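Local structure of D-2-hydroxyacid dehydrogensase protein (Ketogulonicigenium vulgare, 4LSW) at residues L68-S72 with N300-F305; L296-N300 with L310-V314; I6-Y12 with I46-R52; N95-L100 with A292-L297. The protein probably catalyses the NAD(P)-dependent interconversion of D-2-hydroxyacids and 2-oxoacids, as expected for a D-isomer-specific 2-hydroxyacid dehydrogenase with a Rossmann-type nucleotide-binding domain. All coordinates share one frame; numbering follows the deposited sequence.

Interaction 1. Residues L68-S72 with N300-F305; sequences LELIS and NLTAHF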
loop_
_atom_site.group_PDB
_atom_site.type_symbol
_atom_site.label_atom_id
_atom_site.label_comp_id
_atom_site.label_asym_id
_atom_site.label_seq_id
_atom_site.Cartn_x
_atom_site.Cartn_y
_atom_site.Cartn_z
ATOM N N LEU A 68 -17.845 1.174 -23.523
ATOM C CA LEU A 68 -16.620 0.991 -22.735
ATOM C C LEU A 68 -15.841 -0.278 -23.108
ATOM O O LEU A 68 -16.422 -1.360 -23.253
ATOM C CB LEU A 68 -16.976 0.952 -21.249
ATOM C CG LEU A 68 -15.813 0.952 -20.253
ATOM C CD1 LEU A 68 -14.975 2.219 -20.371
ATOM C CD2 LEU A 68 -16.354 0.797 -18.838
ATOM N N GLU A 69 -14.522 -0.138 -23.233
ATOM C CA GLU A 69 -13.653 -1.250 -23.617
ATOM C C GLU A 69 -12.682 -1.635 -22.505
ATOM O O GLU A 69 -12.307 -2.810 -22.352
ATOM C CB GLU A 69 -12.850 -0.887 -24.872
ATOM C CG GLU A 69 -13.716 -0.609 -26.098
ATOM C CD GLU A 69 -12.947 0.013 -27.256
ATOM O OE1 GLU A 69 -11.703 0.134 -27.186
ATOM O OE2 GLU A 69 -13.602 0.395 -28.249
ATOM N N LEU A 70 -12.282 -0.641 -21.724
ATOM C CA LEU A 70 -11.146 -0.798 -20.829
ATOM C C LEU A 70 -11.253 0.133 -19.645
ATOM O O LEU A 70 -11.632 1.293 -19.787
ATOM C CB LEU A 70 -9.849 -0.489 -21.589
ATOM C CG LEU A 70 -8.576 -0.323 -20.748
ATOM C CD1 LEU A 70 -8.178 -1.618 -20.065
ATOM C CD2 LEU A 70 -7.435 0.183 -21.603
ATOM N N ILE A 71 -10.928 -0.386 -18.467
ATOM C CA ILE A 71 -10.770 0.456 -17.291
ATOM C C ILE A 71 -9.334 0.294 -16.828
ATOM O O ILE A 71 -8.907 -0.814 -16.503
ATOM C CB ILE A 71 -11.729 0.054 -16.154
ATOM C CG1 ILE A 71 -13.181 0.175 -16.622
ATOM C CG2 ILE A 71 -11.496 0.938 -14.935
ATOM C CD1 ILE A 71 -14.202 -0.459 -15.678
ATOM N N SER A 72 -8.592 1.396 -16.834
ATOM C CA SER A 72 -7.202 1.397 -16.411
ATOM C C SER A 72 -7.087 2.090 -15.062
ATOM O O SER A 72 -7.525 3.234 -14.890
ATOM C CB SER A 72 -6.307 2.052 -17.470
ATOM O OG SER A 72 -6.132 1.180 -18.569
ATOM N N ASN A 300 -0.596 1.431 -20.717
ATOM C CA ASN A 300 -1.706 0.513 -20.931
ATOM C C ASN A 300 -2.756 1.114 -21.851
ATOM O O ASN A 300 -3.247 0.439 -22.754
ATOM C CB ASN A 300 -2.343 0.083 -19.604
ATOM C CG ASN A 300 -1.560 -1.016 -18.912
ATOM O OD1 ASN A 300 -1.531 -2.156 -19.374
ATOM N ND2 ASN A 300 -0.927 -0.679 -17.797
ATOM N N LEU A 301 -3.093 2.380 -21.616
ATOM C CA LEU A 301 -4.064 3.059 -22.465
ATOM C C LEU A 301 -3.544 3.169 -23.901
ATOM O O LEU A 301 -4.272 2.892 -24.862
ATOM C CB LEU A 301 -4.419 4.435 -21.891
ATOM C CG LEU A 301 -5.252 4.413 -20.607
ATOM C CD1 LEU A 301 -5.219 5.773 -19.926
ATOM C CD2 LEU A 301 -6.692 3.990 -20.913
ATOM N N THR A 302 -2.278 3.546 -24.036
ATOM C CA THR A 302 -1.656 3.703 -25.345
ATOM C C THR A 302 -1.668 2.379 -26.096
ATOM O O THR A 302 -2.053 2.317 -27.270
ATOM C CB THR A 302 -0.211 4.213 -25.209
ATOM O OG1 THR A 302 -0.223 5.491 -24.562
ATOM C CG2 THR A 302 0.449 4.347 -26.580
ATOM N N ALA A 303 -1.263 1.321 -25.405
ATOM C CA ALA A 303 -1.235 -0.006 -25.995
ATOM C C ALA A 303 -2.627 -0.442 -26.441
ATOM O O ALA A 303 -2.803 -0.958 -27.542
ATOM C CB ALA A 303 -0.648 -1.004 -25.011
ATOM N N HIS A 304 -3.624 -0.218 -25.595
ATOM C CA HIS A 304 -4.984 -0.624 -25.927
ATOM C C HIS A 304 -5.483 -0.003 -27.231
ATOM O O HIS A 304 -5.979 -0.707 -28.110
ATOM C CB HIS A 304 -5.954 -0.264 -24.799
ATOM C CG HIS A 304 -7.384 -0.534 -25.139
ATOM N ND1 HIS A 304 -7.939 -1.798 -25.084
ATOM C CD2 HIS A 304 -8.369 0.287 -25.572
ATOM C CE1 HIS A 304 -9.202 -1.738 -25.455
ATOM N NE2 HIS A 304 -9.487 -0.482 -25.766
ATOM N N PHE A 305 -5.350 1.313 -27.350
ATOM C CA PHE A 305 -5.911 2.007 -28.501
ATOM C C PHE A 305 -5.080 1.788 -29.759
ATOM O O PHE A 305 -5.559 2.018 -30.867
ATOM C CB PHE A 305 -6.106 3.491 -28.201
ATOM C CG PHE A 305 -7.240 3.759 -27.247
ATOM C CD1 PHE A 305 -8.550 3.551 -27.641
ATOM C CD2 PHE A 305 -6.995 4.198 -25.953
ATOM C CE1 PHE A 305 -9.599 3.785 -26.769
ATOM C CE2 PHE A 305 -8.039 4.436 -25.077
ATOM C CZ PHE A 305 -9.342 4.229 -25.482
#
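The imidazole of H304 meets two side chains of 68-72 in different ways: L70 CB lies over one face, 4.1 Å from the ring centroid and almost directly above it, a CH-pi contact, while the carboxylate of E69 stands at the edge. F305 CE1 also lies at its edge, and the imidazole in turn puts its CD2 over a face of the F305 ring. H304 NE2 donates to E69 OE1 over 2.7 Å with an N-H...O angle of 159°. The acceptor lies near the imidazole plane and uses its anti lone pair, and the carboxylate plane is turned 55° from the ring. With CG anti to the backbone N (chi1 174°), H304 sends its ring out to this carboxylate. Deeper in, L70 CD2 reaches both H304 CB, at 3.6 Å, and L301 CD2, at 3.9 Å; S72 OG, whose polar partner is T94, rests against L301 CD2 at 3.7 Å. Helix 300-305 thus covers strand 70-72, running nearly antiparallel to it at an axis distance of 9.7 Å. Because E69 OE2 is also in a salt bridge with R47, the carboxylate is shared between H304 and R47; its charge would tend to favour a protonated imidazole, an effect that R47 probably tempers.

Interaction 2. Residues L296-N300 with L310-V314; sequences LLRDN and LLTPV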
loop_
_atom_site.group_PDB
_atom_site.type_symbol
_atom_site.label_atom_id
_atom_site.label_comp_id
_atom_site.label_asym_id
_atom_site.label_seq_id
_atom_site.Cartn_x
_atom_site.Cartn_y
_atom_site.Cartn_z
ATOM N N LEU A 296 2.912 3.726 -16.424
ATOM C CA LEU A 296 2.326 2.413 -16.662
ATOM C C LEU A 296 0.837 2.520 -16.985
ATOM O O LEU A 296 0.337 1.843 -17.888
ATOM C CB LEU A 296 2.561 1.522 -15.440
ATOM C CG LEU A 296 2.187 0.046 -15.559
ATOM C CD1 LEU A 296 2.687 -0.544 -16.873
ATOM C CD2 LEU A 296 2.754 -0.721 -14.361
ATOM N N LEU A 297 0.134 3.362 -16.237
ATOM C CA LEU A 297 -1.259 3.655 -16.541
ATOM C C LEU A 297 -1.366 4.145 -17.982
ATOM O O LEU A 297 -2.163 3.636 -18.769
ATOM C CB LEU A 297 -1.791 4.724 -15.595
ATOM C CG LEU A 297 -3.173 5.272 -15.961
ATOM C CD1 LEU A 297 -4.293 4.445 -15.338
ATOM C CD2 LEU A 297 -3.285 6.723 -15.539
ATOM N N ARG A 298 -0.541 5.120 -18.335
ATOM C CA ARG A 298 -0.615 5.666 -19.679
ATOM C C ARG A 298 -0.202 4.638 -20.735
ATOM O O ARG A 298 -0.821 4.561 -21.798
ATOM C CB ARG A 298 0.209 6.947 -19.777
ATOM C CG ARG A 298 -0.357 8.066 -18.924
ATOM C CD ARG A 298 0.417 9.361 -19.099
ATOM N NE ARG A 298 1.662 9.412 -18.331
ATOM C CZ ARG A 298 2.879 9.368 -18.864
ATOM N NH1 ARG A 298 3.031 9.252 -20.176
ATOM N NH2 ARG A 298 3.949 9.450 -18.082
ATOM N N ASP A 299 0.819 3.831 -20.448
ATOM C CA ASP A 299 1.265 2.844 -21.431
ATOM C C ASP A 299 0.202 1.781 -21.724
ATOM O O ASP A 299 0.100 1.297 -22.846
ATOM C CB ASP A 299 2.588 2.186 -21.015
ATOM C CG ASP A 299 3.771 3.134 -21.106
ATOM O OD1 ASP A 299 3.647 4.198 -21.749
ATOM O OD2 ASP A 299 4.833 2.804 -20.537
ATOM N N ASN A 300 -0.596 1.431 -20.717
ATOM C CA ASN A 300 -1.706 0.513 -20.931
ATOM C C ASN A 300 -2.756 1.114 -21.851
ATOM O O ASN A 300 -3.247 0.439 -22.754
ATOM C CB ASN A 300 -2.343 0.083 -19.604
ATOM C CG ASN A 300 -1.560 -1.016 -18.912
ATOM O OD1 ASN A 300 -1.531 -2.156 -19.374
ATOM N ND2 ASN A 300 -0.927 -0.679 -17.797
ATOM N N LEU A 310 -2.135 -5.437 -23.820
ATOM C CA LEU A 310 -2.084 -4.691 -22.568
ATOM C C LEU A 310 -0.840 -5.096 -21.778
ATOM O O LEU A 310 -0.434 -6.262 -21.810
ATOM C CB LEU A 310 -3.348 -4.959 -21.748
ATOM C CG LEU A 310 -4.661 -4.500 -22.377
ATOM C CD1 LEU A 310 -5.840 -4.919 -21.520
ATOM C CD2 LEU A 310 -4.660 -2.989 -22.601
ATOM N N LEU A 311 -0.234 -4.142 -21.073
ATOM C CA LEU A 311 0.986 -4.425 -20.321
ATOM C C LEU A 311 0.692 -5.196 -19.043
ATOM O O LEU A 311 1.317 -6.224 -18.764
ATOM C CB LEU A 311 1.723 -3.128 -19.967
ATOM C CG LEU A 311 2.554 -2.422 -21.052
ATOM C CD1 LEU A 311 1.676 -1.663 -22.036
ATOM C CD2 LEU A 311 3.578 -1.489 -20.429
ATOM N N THR A 312 -0.261 -4.688 -18.265
ATOM C CA THR A 312 -0.563 -5.248 -16.955
ATOM C C THR A 312 -2.061 -5.483 -16.724
ATOM O O THR A 312 -2.668 -4.858 -15.850
ATOM C CB THR A 312 0.008 -4.360 -15.834
ATOM O OG1 THR A 312 -0.356 -2.995 -16.068
ATOM C CG2 THR A 312 1.531 -4.450 -15.798
ATOM N N PRO A 313 -2.661 -6.403 -17.496
ATOM C CA PRO A 313 -4.085 -6.687 -17.294
ATOM C C PRO A 313 -4.362 -7.452 -16.010
ATOM O O PRO A 313 -3.523 -8.241 -15.557
ATOM C CB PRO A 313 -4.433 -7.581 -18.481
ATOM C CG PRO A 313 -3.148 -8.278 -18.803
ATOM C CD PRO A 313 -2.063 -7.269 -18.531
ATOM N N VAL A 314 -5.536 -7.222 -15.429
ATOM C CA VAL A 314 -5.976 -8.001 -14.276
ATOM C C VAL A 314 -7.310 -8.684 -14.542
ATOM O O VAL A 314 -7.715 -9.579 -13.802
ATOM C CB VAL A 314 -6.082 -7.148 -12.985
ATOM C CG1 VAL A 314 -4.707 -6.687 -12.535
ATOM C CG2 VAL A 314 -7.017 -5.969 -13.189
#
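N300 OD1 takes two backbone N-H groups from the chain that returns after helix 287-306. The bond from T312 N is 3.0 Å long and nearly straight at 170°, arriving in the carbonyl plane on a lone pair; the one from L311 N is weak. The other end of the same amide is used as well: N300 ND2 donates to T312 OG1 over 2.9 Å, with the hydroxyl tilted 20° from the amide plane. A further weak bond from ND2 to L296 O, one turn back in the helix, helps fix the rotation of the amide. T312 OG1 sits between its backbone N and carbonyl carbon (chi1 49°), where it can meet ND2 and also bond to N95 O. Beside this polar group lies an apolar one. L311 packs its CD2 on L296 CD1 at 3.8 Å, while its CD1 comes within 3.4 Å of D299 O. L296 and T312 approach tip to tip, CD1 to OG1 at 4.0 Å, and L310 CD2 rests 3.7 Å from N300 O. A buried asparagine, bonded through both ends of its amide to one short peptide, thus joins the helix to the segment leading into strand 313-315, the antiparallel edge strand of a mixed sheet that is otherwise parallel, in an alpha/beta domain of open-sheet type.

Interaction 3. Residues I6-Y12 with I46-R52; sequences ILQLGPY and IRAIATR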
loop_
_atom_site.group_PDB
_atom_site.type_symbol
_atom_site.label_atom_id
_atom_site.label_comp_id
_atom_site.label_asym_id
_atom_site.label_seq_id
_atom_site.Cartn_x
_atom_site.Cartn_y
_atom_site.Cartn_z
ATOM N N ILE A 6 -11.889 9.276 -23.395
ATOM C CA ILE A 6 -11.785 8.567 -22.130
ATOM C C ILE A 6 -12.412 9.375 -20.994
ATOM O O ILE A 6 -12.538 10.600 -21.073
ATOM C CB ILE A 6 -10.323 8.205 -21.802
ATOM C CG1 ILE A 6 -9.519 9.435 -21.399
ATOM C CG2 ILE A 6 -9.653 7.516 -22.986
ATOM C CD1 ILE A 6 -8.104 9.081 -21.006
ATOM N N LEU A 7 -12.840 8.674 -19.953
ATOM C CA LEU A 7 -13.451 9.311 -18.798
ATOM C C LEU A 7 -12.513 9.155 -17.606
ATOM O O LEU A 7 -12.158 8.035 -17.228
ATOM C CB LEU A 7 -14.812 8.671 -18.509
ATOM C CG LEU A 7 -15.726 9.300 -17.444
ATOM C CD1 LEU A 7 -16.233 10.665 -17.873
ATOM C CD2 LEU A 7 -16.902 8.374 -17.178
ATOM N N GLN A 8 -12.091 10.279 -17.036
ATOM C CA GLN A 8 -11.148 10.267 -15.917
ATOM C C GLN A 8 -11.895 10.580 -14.621
ATOM O O GLN A 8 -12.580 11.597 -14.523
ATOM C CB GLN A 8 -10.037 11.287 -16.157
ATOM C CG GLN A 8 -8.953 11.292 -15.081
ATOM C CD GLN A 8 -7.838 12.258 -15.398
ATOM O OE1 GLN A 8 -7.502 12.474 -16.563
ATOM N NE2 GLN A 8 -7.261 12.859 -14.362
ATOM N N LEU A 9 -11.774 9.702 -13.628
ATOM C CA LEU A 9 -12.626 9.809 -12.441
ATOM C C LEU A 9 -12.042 10.642 -11.297
ATOM O O LEU A 9 -12.792 11.142 -10.461
ATOM C CB LEU A 9 -13.021 8.422 -11.938
ATOM C CG LEU A 9 -13.687 7.479 -12.934
ATOM C CD1 LEU A 9 -14.222 6.264 -12.193
ATOM C CD2 LEU A 9 -14.800 8.180 -13.707
ATOM N N GLY A 10 -10.721 10.784 -11.267
ATOM C CA GLY A 10 -10.059 11.596 -10.260
ATOM C C GLY A 10 -8.786 12.212 -10.805
ATOM O O GLY A 10 -8.264 11.766 -11.820
ATOM N N PRO A 11 -8.277 13.253 -10.137
ATOM C CA PRO A 11 -7.064 13.935 -10.614
ATOM C C PRO A 11 -5.804 13.067 -10.600
ATOM O O PRO A 11 -5.689 12.142 -9.791
ATOM C CB PRO A 11 -6.901 15.101 -9.618
ATOM C CG PRO A 11 -7.673 14.675 -8.398
ATOM C CD PRO A 11 -8.828 13.879 -8.922
ATOM N N TYR A 12 -4.871 13.374 -11.500
ATOM C CA TYR A 12 -3.539 12.782 -11.509
ATOM C C TYR A 12 -2.520 13.913 -11.470
ATOM O O TYR A 12 -2.854 15.053 -11.783
ATOM C CB TYR A 12 -3.291 11.999 -12.793
ATOM C CG TYR A 12 -4.129 10.767 -13.007
ATOM C CD1 TYR A 12 -4.247 9.783 -12.031
ATOM C CD2 TYR A 12 -4.796 10.586 -14.206
ATOM C CE1 TYR A 12 -5.025 8.656 -12.253
ATOM C CE2 TYR A 12 -5.557 9.476 -14.437
ATOM C CZ TYR A 12 -5.674 8.514 -13.467
ATOM O OH TYR A 12 -6.445 7.408 -13.741
ATOM N N ILE A 46 -17.433 7.108 -24.499
ATOM C CA ILE A 46 -16.342 6.641 -23.650
ATOM C C ILE A 46 -15.876 5.229 -24.000
ATOM O O ILE A 46 -16.634 4.266 -23.909
ATOM C CB ILE A 46 -16.728 6.706 -22.155
ATOM C CG1 ILE A 46 -17.121 8.132 -21.762
ATOM C CG2 ILE A 46 -15.576 6.207 -21.287
ATOM C CD1 ILE A 46 -16.129 9.208 -22.207
ATOM N N ARG A 47 -14.609 5.119 -24.388
ATOM C CA ARG A 47 -14.034 3.827 -24.727
ATOM C C ARG A 47 -13.140 3.312 -23.602
ATOM O O ARG A 47 -12.903 2.119 -23.499
ATOM C CB ARG A 47 -13.277 3.907 -26.051
ATOM C CG ARG A 47 -14.191 4.117 -27.256
ATOM C CD ARG A 47 -13.395 4.364 -28.519
ATOM N NE ARG A 47 -12.529 3.231 -28.831
ATOM C CZ ARG A 47 -11.484 3.289 -29.649
ATOM N NH1 ARG A 47 -11.167 4.428 -30.242
ATOM N NH2 ARG A 47 -10.752 2.205 -29.863
ATOM N N ALA A 48 -12.645 4.215 -22.759
ATOM C CA ALA A 48 -11.871 3.787 -21.596
ATOM C C ALA A 48 -12.103 4.706 -20.402
ATOM O O ALA A 48 -12.335 5.902 -20.570
ATOM C CB ALA A 48 -10.379 3.712 -21.919
ATOM N N ILE A 49 -12.037 4.126 -19.208
ATOM C CA ILE A 49 -12.069 4.892 -17.970
ATOM C C ILE A 49 -10.671 4.859 -17.374
ATOM O O ILE A 49 -10.001 3.818 -17.389
ATOM C CB ILE A 49 -13.089 4.323 -16.979
ATOM C CG1 ILE A 49 -14.512 4.597 -17.475
ATOM C CG2 ILE A 49 -12.893 4.938 -15.596
ATOM C CD1 ILE A 49 -15.575 3.872 -16.686
ATOM N N ALA A 50 -10.215 6.013 -16.900
ATOM C CA ALA A 50 -8.970 6.107 -16.155
ATOM C C ALA A 50 -9.357 6.423 -14.724
ATOM O O ALA A 50 -9.993 7.439 -14.446
ATOM C CB ALA A 50 -8.080 7.208 -16.726
ATOM N N THR A 51 -8.985 5.541 -13.806
ATOM C CA THR A 51 -9.429 5.694 -12.438
ATOM C C THR A 51 -8.272 5.469 -11.476
ATOM O O THR A 51 -7.096 5.425 -11.877
ATOM C CB THR A 51 -10.634 4.764 -12.129
ATOM O OG1 THR A 51 -11.204 5.104 -10.854
ATOM C CG2 THR A 51 -10.228 3.292 -12.159
ATOM N N ARG A 52 -8.623 5.346 -10.201
ATOM C CA ARG A 52 -7.666 5.076 -9.142
ATOM C C ARG A 52 -8.215 3.945 -8.287
ATOM O O ARG A 52 -9.424 3.685 -8.303
ATOM C CB ARG A 52 -7.434 6.343 -8.311
ATOM C CG ARG A 52 -6.683 7.424 -9.075
ATOM C CD ARG A 52 -6.782 8.798 -8.415
ATOM N NE ARG A 52 -6.095 8.855 -7.127
ATOM C CZ ARG A 52 -4.972 9.533 -6.891
ATOM N NH1 ARG A 52 -4.390 10.240 -7.854
ATOM N NH2 ARG A 52 -4.434 9.517 -5.677
HETATM O O HOH W 1 -8.682 8.832 -12.072
#
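Y12 and R52 lie side by side, pointing opposite ways, beyond the last paired residues of two parallel strands, 5-8 and 48-52, neighbours in the mixed sheet of an alpha/beta domain. Ring and guanidinium planes are 25° apart, and Y12 CE1 lies 3.8 Å from R52 CG. The strands run 18° from parallel and are joined by L7 N to A48 O, A50 N to L7 O and L9 N to A50 O. On one face of the sheet L7 CB sits 3.8 Å from I46 CG2; further along, L9 crosses obliquely over I49, CG to CG2, also at 3.8 Å. L61 of helix 59-63 packs on L7, L9 and I49. The other face carries I6, A48, Q8 and A50, where I6 CG2 meets A48 CB at 4.0 Å and L301 and F305 of helix 287-306 lie on A48. Q8, at the strand's end, has an extended side chain with CG anti to the backbone N, and its NE2 donates to G10 O; Q17 also bonds NE2. One water accepts from G10 N and donates to A50 O, linking the segments where direct pairing ends. T51 O lies at the edge of the Y12 ring and accepts from the hydroxyl OH over 2.8 Å, with the donor above the carbonyl plane, 39° out of it.

Interaction 4. Residues N95-L100 with A292-L297; sequences NTPDVL and AMGQLL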
loop_
_atom_site.group_PDB
_atom_site.type_symbol
_atom_site.label_atom_id
_atom_site.label_comp_id
_atom_site.label_asym_id
_atom_site.label_seq_id
_atom_site.Cartn_x
_atom_site.Cartn_y
_atom_site.Cartn_z
ATOM N N ASN A 95 -3.979 -2.593 -14.029
ATOM C CA ASN A 95 -3.522 -1.840 -12.862
ATOM C C ASN A 95 -2.063 -1.420 -13.044
ATOM O O ASN A 95 -1.533 -1.478 -14.164
ATOM C CB ASN A 95 -3.715 -2.641 -11.563
ATOM C CG ASN A 95 -2.847 -3.888 -11.502
ATOM O OD1 ASN A 95 -2.378 -4.392 -12.519
ATOM N ND2 ASN A 95 -2.641 -4.397 -10.290
ATOM N N THR A 96 -1.412 -0.988 -11.962
ATOM C CA THR A 96 0.012 -0.625 -12.037
ATOM C C THR A 96 0.852 -1.318 -10.958
ATOM O O THR A 96 1.224 -0.692 -9.962
ATOM C CB THR A 96 0.224 0.895 -11.967
ATOM O OG1 THR A 96 -0.172 1.390 -10.685
ATOM C CG2 THR A 96 -0.585 1.599 -13.052
ATOM N N PRO A 97 1.155 -2.605 -11.167
ATOM C CA PRO A 97 1.889 -3.418 -10.192
ATOM C C PRO A 97 3.400 -3.288 -10.326
ATOM O O PRO A 97 3.887 -2.757 -11.328
ATOM C CB PRO A 97 1.487 -4.836 -10.577
ATOM C CG PRO A 97 1.330 -4.774 -12.060
ATOM C CD PRO A 97 0.799 -3.386 -12.367
ATOM N N ASP A 98 4.109 -3.769 -9.304
ATOM C CA ASP A 98 5.566 -3.970 -9.320
ATOM C C ASP A 98 6.405 -2.703 -9.173
ATOM O O ASP A 98 7.445 -2.709 -8.501
ATOM C CB ASP A 98 6.006 -4.769 -10.552
ATOM C CG ASP A 98 5.455 -6.179 -10.554
ATOM O OD1 ASP A 98 5.379 -6.785 -9.462
ATOM O OD2 ASP A 98 5.100 -6.684 -11.642
ATOM N N VAL A 99 5.962 -1.617 -9.788
ATOM C CA VAL A 99 6.774 -0.409 -9.791
ATOM C C VAL A 99 6.933 0.263 -8.424
ATOM O O VAL A 99 7.806 1.115 -8.266
ATOM C CB VAL A 99 6.253 0.609 -10.819
ATOM C CG1 VAL A 99 6.477 0.085 -12.220
ATOM C CG2 VAL A 99 4.792 0.877 -10.579
ATOM N N LEU A 100 6.118 -0.124 -7.440
ATOM C CA LEU A 100 6.173 0.490 -6.111
ATOM C C LEU A 100 6.855 -0.372 -5.037
ATOM O O LEU A 100 7.032 0.066 -3.895
ATOM C CB LEU A 100 4.768 0.895 -5.626
ATOM C CG LEU A 100 3.604 -0.097 -5.477
ATOM C CD1 LEU A 100 3.906 -1.295 -4.599
ATOM C CD2 LEU A 100 2.397 0.638 -4.917
ATOM N N ALA A 292 6.670 6.209 -12.430
ATOM C CA ALA A 292 6.568 4.900 -13.043
ATOM C C ALA A 292 5.125 4.376 -13.051
ATOM O O ALA A 292 4.702 3.754 -14.030
ATOM C CB ALA A 292 7.503 3.913 -12.358
ATOM N N MET A 293 4.385 4.630 -11.971
ATOM C CA MET A 293 2.975 4.231 -11.887
ATOM C C MET A 293 2.139 4.948 -12.945
ATOM O O MET A 293 1.362 4.315 -13.663
ATOM C CB MET A 293 2.426 4.503 -10.484
ATOM C CG MET A 293 3.068 3.619 -9.425
ATOM S SD MET A 293 2.493 3.996 -7.778
ATOM C CE MET A 293 0.751 4.176 -8.146
ATOM N N GLY A 294 2.326 6.262 -13.044
ATOM C CA GLY A 294 1.633 7.073 -14.030
ATOM C C GLY A 294 1.975 6.656 -15.447
ATOM O O GLY A 294 1.099 6.577 -16.307
ATOM N N GLN A 295 3.256 6.392 -15.690
ATOM C CA GLN A 295 3.717 5.940 -16.998
ATOM C C GLN A 295 3.066 4.620 -17.397
ATOM O O GLN A 295 2.708 4.414 -18.559
ATOM C CB GLN A 295 5.244 5.789 -17.002
ATOM C CG GLN A 295 5.840 5.503 -18.382
ATOM C CD GLN A 295 5.719 6.686 -19.325
ATOM O OE1 GLN A 295 6.241 7.772 -19.054
ATOM N NE2 GLN A 295 5.019 6.486 -20.438
ATOM N N LEU A 296 2.912 3.726 -16.424
ATOM C CA LEU A 296 2.326 2.413 -16.662
ATOM C C LEU A 296 0.837 2.520 -16.985
ATOM O O LEU A 296 0.337 1.843 -17.888
ATOM C CB LEU A 296 2.561 1.522 -15.440
ATOM C CG LEU A 296 2.187 0.046 -15.559
ATOM C CD1 LEU A 296 2.687 -0.544 -16.873
ATOM C CD2 LEU A 296 2.754 -0.721 -14.361
ATOM N N LEU A 297 0.134 3.362 -16.237
ATOM C CA LEU A 297 -1.259 3.655 -16.541
ATOM C C LEU A 297 -1.366 4.145 -17.982
ATOM O O LEU A 297 -2.163 3.636 -18.769
ATOM C CB LEU A 297 -1.791 4.724 -15.595
ATOM C CG LEU A 297 -3.173 5.272 -15.961
ATOM C CD1 LEU A 297 -4.293 4.445 -15.338
ATOM C CD2 LEU A 297 -3.285 6.723 -15.539
#
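The loop 95-100 follows strand 92-94 without regular structure and lies along helix 292-297, with T96 CA 5.7 Å from M293 CA and V99 CA 6.2 Å from A292 CA. T96 and V99 both send their CB toward the helix. The methyl CG2 of T96 comes within 3.4 Å of M293 O and 3.7 Å of L297 N, so it meets the helix backbone itself. T96 OG1 stands between its backbone N and carbonyl carbon (chi1 66°), a placement that lets it bond to G75 N while still touching M293 CE. L296 CD2 is set into the bend of the loop, 3.6 Å from T96 CA, and the P97 ring and the L296 side chain cross at about a right angle, CD near CD2. At the far end V99 CB rests on A292 CB at 3.9 Å, and V99 CG2 meets M293 CG at 3.4 Å, tighter than usual van der Waals contact. No hydrogen bond joins the two segments, though one turn earlier in the helix T289 OG1 makes a weak one with V99 O. These two segments are therefore held together by shape and by burial of apolar surface, while polar groups of the loop turn elsewhere: N95 O to T312, N95 ND2 to V76 and D98 to R155.

How the interactions relate
Interactions 1, 2 and 4 use successive parts of one helix, 287-306, and interaction 3 lies in the mixed sheet beneath it. Interaction 3 is the buried one, held largely by backbone bonds; interactions 1 and 4 are partly buried, and interaction 2 is at the surface. N300 is shared by interactions 1 and 2, and L296 takes part in both 2 and 4; L297, which touches the loop in 4, also packs on Y12 of interaction 3. Strands 48-52 and 70-74 are sheet neighbours, so interactions 3 and 1 adjoin directly. The chemistry changes along the helix, from apolar contact at 292-297, through an amide bonded to backbone at N300, to a histidine-carboxylate bond at H304.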